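Local coordinates for protein SaTIE-TED (PDB 6FX6) that is of unknown function but, as the thioester domain of a cell-wall-anchored staphylococcal surface protein, probably serves in covalent attachment to host surface molecules, at residues R138-H142 with L229-L233; N165-T171 with I198-T204. Residues are numbered along the deposited sequence.

Interaction 1: R138-H142 with L229-L233; sequences RASFH and LDSWL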
loop_
_atom_site.group_PDB
_atom_site.type_symbol
_atom_site.label_atom_id
_atom_site.label_comp_id
_atom_site.label_asym_id
_atom_site.label_seq_id
_atom_site.Cartn_x
_atom_site.Cartn_y
_atom_site.Cartn_z
ATOM N N ARG A 138 -8.031 2.631 -13.629
ATOM C CA ARG A 138 -7.773 1.425 -14.408
ATOM C C ARG A 138 -7.637 1.783 -15.881
ATOM O O ARG A 138 -8.175 2.794 -16.340
ATOM C CB ARG A 138 -8.913 0.418 -14.213
ATOM C CG ARG A 138 -9.068 -0.083 -12.779
ATOM C CD ARG A 138 -7.927 -1.013 -12.388
ATOM N NE ARG A 138 -8.038 -1.499 -11.009
ATOM C CZ ARG A 138 -7.629 -0.847 -9.913
ATOM N NH1 ARG A 138 -7.788 -1.414 -8.725
ATOM N NH2 ARG A 138 -7.071 0.360 -9.981
ATOM N N ALA A 139 -6.899 0.949 -16.612
ATOM C CA ALA A 139 -6.732 1.109 -18.059
ATOM C C ALA A 139 -8.068 1.111 -18.800
ATOM O O ALA A 139 -9.060 0.567 -18.311
ATOM C CB ALA A 139 -5.837 0.014 -18.606
ATOM N N SER A 140 -8.097 1.730 -19.978
ATOM C CA SER A 140 -9.327 1.813 -20.782
ATOM C C SER A 140 -9.786 0.443 -21.300
ATOM O O SER A 140 -10.969 0.245 -21.570
ATOM C CB SER A 140 -9.136 2.771 -21.955
ATOM O OG SER A 140 -8.089 2.331 -22.806
ATOM N N PHE A 141 -8.850 -0.493 -21.433
ATOM C CA PHE A 141 -9.168 -1.870 -21.845
ATOM C C PHE A 141 -9.393 -2.841 -20.669
ATOM O O PHE A 141 -9.461 -4.050 -20.871
ATOM C CB PHE A 141 -8.116 -2.403 -22.837
ATOM C CG PHE A 141 -6.683 -2.260 -22.372
ATOM C CD1 PHE A 141 -6.177 -3.046 -21.341
ATOM C CD2 PHE A 141 -5.829 -1.344 -22.989
ATOM C CE1 PHE A 141 -4.859 -2.910 -20.924
ATOM C CE2 PHE A 141 -4.510 -1.210 -22.578
ATOM C CZ PHE A 141 -4.025 -1.996 -21.543
ATOM N N HIS A 142 -9.536 -2.309 -19.456
ATOM C CA HIS A 142 -9.746 -3.109 -18.242
ATOM C C HIS A 142 -10.998 -3.977 -18.349
ATOM O O HIS A 142 -12.059 -3.492 -18.717
ATOM C CB HIS A 142 -9.854 -2.183 -17.026
ATOM C CG HIS A 142 -9.962 -2.896 -15.718
ATOM N ND1 HIS A 142 -9.100 -3.903 -15.350
ATOM C CD2 HIS A 142 -10.805 -2.723 -14.674
ATOM C CE1 HIS A 142 -9.411 -4.329 -14.138
ATOM N NE2 HIS A 142 -10.445 -3.630 -13.707
ATOM N N LEU A 229 -4.075 -4.573 -7.498
ATOM C CA LEU A 229 -4.722 -3.427 -8.145
ATOM C C LEU A 229 -4.415 -3.401 -9.643
ATOM O O LEU A 229 -3.981 -2.382 -10.185
ATOM C CB LEU A 229 -4.301 -2.111 -7.476
ATOM C CG LEU A 229 -4.478 -2.023 -5.960
ATOM C CD1 LEU A 229 -3.954 -0.687 -5.469
ATOM C CD2 LEU A 229 -5.927 -2.209 -5.538
ATOM N N ASP A 230 -4.630 -4.544 -10.289
ATOM C CA ASP A 230 -4.261 -4.718 -11.691
ATOM C C ASP A 230 -5.351 -4.279 -12.649
ATOM O O ASP A 230 -6.531 -4.512 -12.408
ATOM C CB ASP A 230 -3.854 -6.166 -12.000
ATOM C CG ASP A 230 -4.964 -7.165 -11.774
ATOM O OD1 ASP A 230 -5.560 -7.145 -10.680
ATOM O OD2 ASP A 230 -5.221 -8.002 -12.667
ATOM N N SER A 231 -4.940 -3.624 -13.728
ATOM C CA SER A 231 -5.743 -3.577 -14.940
ATOM C C SER A 231 -5.487 -4.905 -15.627
ATOM O O SER A 231 -4.346 -5.359 -15.655
ATOM C CB SER A 231 -5.327 -2.417 -15.839
ATOM O OG SER A 231 -5.562 -1.186 -15.189
ATOM N N TRP A 232 -6.537 -5.540 -16.149
ATOM C CA TRP A 232 -6.382 -6.796 -16.871
ATOM C C TRP A 232 -7.169 -6.850 -18.170
ATOM O O TRP A 232 -8.201 -6.188 -18.344
ATOM C CB TRP A 232 -6.706 -8.010 -15.982
ATOM C CG TRP A 232 -8.107 -8.088 -15.445
ATOM C CD1 TRP A 232 -8.528 -7.684 -14.212
ATOM C CD2 TRP A 232 -9.260 -8.642 -16.098
ATOM N NE1 TRP A 232 -9.867 -7.931 -14.060
ATOM C CE2 TRP A 232 -10.346 -8.516 -15.201
ATOM C CE3 TRP A 232 -9.484 -9.218 -17.355
ATOM C CZ2 TRP A 232 -11.642 -8.952 -15.520
ATOM C CZ3 TRP A 232 -10.782 -9.653 -17.677
ATOM C CH2 TRP A 232 -11.840 -9.520 -16.756
ATOM N N LEU A 233 -6.656 -7.684 -19.064
ATOM C CA LEU A 233 -7.157 -7.832 -20.417
ATOM C C LEU A 233 -7.058 -9.299 -20.785
ATOM O O LEU A 233 -5.994 -9.914 -20.606
ATOM C CB LEU A 233 -6.290 -6.982 -21.343
ATOM C CG LEU A 233 -6.470 -7.031 -22.862
ATOM C CD1 LEU A 233 -6.126 -5.680 -23.472
ATOM C CD2 LEU A 233 -5.616 -8.111 -23.496
#

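Interaction 2: N165-T171 with I198-T204; sequences NVKGIRT and IHLDRIT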
loop_
_atom_site.group_PDB
_atom_site.type_symbol
_atom_site.label_atom_id
_atom_site.label_comp_id
_atom_site.label_asym_id
_atom_site.label_seq_id
_atom_site.Cartn_x
_atom_site.Cartn_y
_atom_site.Cartn_z
ATOM N N ASN A 165 2.195 3.756 -14.262
ATOM C CA ASN A 165 2.110 3.276 -12.864
ATOM C C ASN A 165 2.281 1.746 -12.695
ATOM O O ASN A 165 2.292 1.249 -11.563
ATOM C CB ASN A 165 0.758 3.670 -12.253
ATOM C CG ASN A 165 0.513 5.170 -12.276
ATOM O OD1 ASN A 165 1.163 5.927 -11.558
ATOM N ND2 ASN A 165 -0.449 5.603 -13.093
ATOM N N VAL A 166 2.402 1.009 -13.800
ATOM C CA VAL A 166 2.491 -0.457 -13.769
ATOM C C VAL A 166 3.876 -0.910 -13.287
ATOM O O VAL A 166 4.902 -0.540 -13.872
ATOM C CB VAL A 166 2.187 -1.067 -15.161
ATOM C CG1 VAL A 166 2.436 -2.578 -15.175
ATOM C CG2 VAL A 166 0.753 -0.749 -15.560
ATOM N N LYS A 167 3.887 -1.705 -12.219
ATOM C CA LYS A 167 5.131 -2.202 -11.610
ATOM C C LYS A 167 5.418 -3.665 -11.917
ATOM O O LYS A 167 6.518 -4.145 -11.646
ATOM C CB LYS A 167 5.084 -2.010 -10.092
ATOM C CG LYS A 167 4.891 -0.569 -9.630
ATOM C CD LYS A 167 6.021 0.356 -10.074
ATOM C CE LYS A 167 5.821 1.765 -9.537
ATOM N NZ LYS A 167 6.796 2.727 -10.116
ATOM N N GLY A 168 4.444 -4.383 -12.473
ATOM C CA GLY A 168 4.643 -5.788 -12.815
ATOM C C GLY A 168 3.597 -6.270 -13.792
ATOM O O GLY A 168 2.500 -5.710 -13.862
ATOM N N ILE A 169 3.956 -7.310 -14.542
ATOM C CA ILE A 169 3.099 -7.887 -15.575
ATOM C C ILE A 169 3.082 -9.399 -15.377
ATOM O O ILE A 169 4.141 -10.018 -15.334
ATOM C CB ILE A 169 3.607 -7.561 -17.007
ATOM C CG1 ILE A 169 3.790 -6.044 -17.191
ATOM C CG2 ILE A 169 2.639 -8.101 -18.057
ATOM C CD1 ILE A 169 4.388 -5.632 -18.525
ATOM N N ARG A 170 1.885 -9.975 -15.252
ATOM C CA ARG A 170 1.707 -11.430 -15.209
ATOM C C ARG A 170 1.050 -11.885 -16.506
ATOM O O ARG A 170 0.058 -11.297 -16.963
ATOM C CB ARG A 170 0.839 -11.853 -14.028
ATOM C CG ARG A 170 1.435 -11.563 -12.660
ATOM C CD ARG A 170 0.412 -10.913 -11.737
ATOM N NE ARG A 170 -0.691 -11.796 -11.397
ATOM C CZ ARG A 170 -1.880 -11.420 -10.911
ATOM N NH1 ARG A 170 -2.194 -10.140 -10.703
ATOM N NH2 ARG A 170 -2.783 -12.357 -10.643
ATOM N N THR A 171 1.618 -12.933 -17.090
ATOM C CA THR A 171 1.116 -13.514 -18.315
ATOM C C THR A 171 1.192 -15.025 -18.188
ATOM O O THR A 171 2.116 -15.539 -17.542
ATOM C CB THR A 171 1.967 -13.083 -19.529
ATOM O OG1 THR A 171 3.338 -13.454 -19.323
ATOM C CG2 THR A 171 1.886 -11.583 -19.736
ATOM N N ILE A 198 -3.845 -11.208 -19.245
ATOM C CA ILE A 198 -2.679 -10.411 -18.884
ATOM C C ILE A 198 -3.058 -9.482 -17.725
ATOM O O ILE A 198 -4.073 -8.792 -17.798
ATOM C CB ILE A 198 -2.193 -9.580 -20.094
ATOM C CG1 ILE A 198 -1.725 -10.522 -21.213
ATOM C CG2 ILE A 198 -1.076 -8.631 -19.680
ATOM C CD1 ILE A 198 -1.374 -9.841 -22.517
ATOM N N HIS A 199 -2.244 -9.471 -16.670
ATOM C CA HIS A 199 -2.461 -8.603 -15.506
ATOM C C HIS A 199 -1.374 -7.554 -15.423
ATOM O O HIS A 199 -0.196 -7.897 -15.408
ATOM C CB HIS A 199 -2.425 -9.401 -14.198
ATOM C CG HIS A 199 -3.344 -10.577 -14.173
ATOM N ND1 HIS A 199 -4.631 -10.503 -13.687
ATOM C CD2 HIS A 199 -3.152 -11.866 -14.544
ATOM C CE1 HIS A 199 -5.199 -11.695 -13.775
ATOM N NE2 HIS A 199 -4.322 -12.539 -14.291
ATOM N N LEU A 200 -1.776 -6.288 -15.337
ATOM C CA LEU A 200 -0.854 -5.154 -15.210
ATOM C C LEU A 200 -0.937 -4.588 -13.791
ATOM O O LEU A 200 -1.771 -3.733 -13.512
ATOM C CB LEU A 200 -1.208 -4.079 -16.239
ATOM C CG LEU A 200 -1.408 -4.573 -17.670
ATOM C CD1 LEU A 200 -1.712 -3.382 -18.572
ATOM C CD2 LEU A 200 -0.201 -5.355 -18.170
ATOM N N ASP A 201 -0.055 -5.069 -12.909
ATOM C CA ASP A 201 -0.133 -4.781 -11.473
ATOM C C ASP A 201 0.463 -3.428 -11.096
ATOM O O ASP A 201 1.554 -3.074 -11.549
ATOM C CB ASP A 201 0.622 -5.842 -10.661
ATOM C CG ASP A 201 0.116 -7.244 -10.901
ATOM O OD1 ASP A 201 -1.095 -7.430 -11.140
ATOM O OD2 ASP A 201 0.943 -8.168 -10.837
ATOM N N ARG A 202 -0.237 -2.703 -10.233
ATOM C CA ARG A 202 0.317 -1.508 -9.595
ATOM C C ARG A 202 1.207 -1.845 -8.391
ATOM O O ARG A 202 2.119 -1.087 -8.076
ATOM C CB ARG A 202 -0.801 -0.564 -9.152
ATOM C CG ARG A 202 -1.513 0.127 -10.297
ATOM C CD ARG A 202 -2.757 0.842 -9.803
ATOM N NE ARG A 202 -3.394 1.624 -10.860
ATOM C CZ ARG A 202 -3.065 2.869 -11.219
ATOM N NH1 ARG A 202 -2.079 3.543 -10.615
ATOM N NH2 ARG A 202 -3.740 3.458 -12.207
ATOM N N ILE A 203 0.921 -2.965 -7.721
ATOM C CA ILE A 203 1.647 -3.393 -6.521
ATOM C C ILE A 203 2.184 -4.818 -6.711
ATOM O O ILE A 203 1.431 -5.732 -7.037
ATOM C CB ILE A 203 0.733 -3.339 -5.270
ATOM C CG1 ILE A 203 0.233 -1.902 -5.042
ATOM C CG2 ILE A 203 1.474 -3.850 -4.037
ATOM C CD1 ILE A 203 -0.801 -1.753 -3.938
ATOM N N THR A 204 3.481 -4.999 -6.474
ATOM C CA THR A 204 4.148 -6.293 -6.631
ATOM C C THR A 204 4.769 -6.846 -5.336
ATOM O O THR A 204 5.558 -7.789 -5.392
ATOM C CB THR A 204 5.251 -6.183 -7.698
ATOM O OG1 THR A 204 6.237 -5.239 -7.264
ATOM C CG2 THR A 204 4.657 -5.735 -9.032
HETATM O O HOH W 1 2.119 1.671 -8.888
#

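Interaction 1: R138-H142 with L229-L233
A type I beta turn from Ala139 to His142, closed by the hydrogen bond from His142 N to Ala139 O (3.1 Å), brings the loop up to the start of strand 231-238. The closest CA pair is His142 with Trp232, 5.2 Å apart, a few residues before strand 145-149, which runs parallel to 231-238. Two directed hydrogen bonds, both between backbone and side chain, hold the turn here. Ala139 N donates to Ser231 OG (2.9 Å, nearly straight at 176°), and Trp232 N donates to His142 ND1 (3.1 Å, 162°). The imidazole also presents its edge to the face of the indole: the ring and the five-membered ring of Trp232 have centroids 4.7 Å apart and planes at 71°, a T-shaped pair. Within the turn, Phe141 CD1 packs against Leu233 CD1 at 3.4 Å. At the other end Arg138 lays its guanidinium beside the Leu229 backbone (NH1 to CA 3.7 Å), while its NH2 bonds to Ala135 O. Because Trp232 N donates a hydrogen bond to His142 ND1, that nitrogen acts as the unprotonated acceptor; with the serine hydroxyl as the other acceptor, side chains substitute for the regular strand ladder where the loop enters the sheet.

Interaction 2: N165-T171 with I198-T204
The slightly splayed antiparallel pair of strands 168-170 and 198-201 (axes 4.8 Å apart, 163°) ends in a classic beta bulge: Lys167 and Gly168 both face Asp201, whose O accepts from Lys167 N (2.8 Å) and weakly from Gly168 N (3.3 Å). Gly168 leaves a hollow that the Thr204 methyl occupies, with CG2 3.7 Å from Gly168 N; an ideal CB on Gly168 would lie 2.7 Å from Thr204 CG2, a clash. On the face bearing Ile169 and Leu200, the Ile169 CG2 methyl meets Leu200 CD2 (4.0 Å) and Ile198 CG2 (4.1 Å), and Val166 CG2 abuts Leu200 CB (3.9 Å). Across the sheet, Arg170 folds over its hydrogen-bonded partner His199: guanidinium and imidazole are stacked, centres 3.9 Å apart and planes at 9°, while NH1 of Arg170 bridges to Asp201 OD1 (3.0 Å). Beyond the bulge, a water fills the gap between Asn165 O (2.7 Å) and Arg202 O (2.9 Å). Strand 168-170 is an outermost strand of this mixed four-stranded sheet, and strand 195-201 pairs on its other side with 231-238. Val166, Thr171 and Ile198 pack against strand 175-180 of a second sheet, while Ile203 reaches Met80 and His83 of helix 72-87.

How the interactions relate
Interactions 1 and 2 lie on one mixed sheet, with centres about 10 Å apart, and meet through the neighbouring strands 231-238 and 195-201. Ser231 O lies 2.8 Å from Leu200 N, a probable rung of the ladder, and Asp230 OD2 lies 2.8 Å from His199 ND1, so the imidazole that stacks on Arg170 in interaction 2 is probably tied to the residue before Ser231 in interaction 1. Trp232 CB also packs on Ile198 O at 3.3 Å. In sequence, 165-204 is nested within the span from 138 to 233, so interaction 1 closes a loop that contains interaction 2. Neither contact contains a ligand; together they run from the loop leading into edge strand 145-149 across to the other edge strand, 168-170.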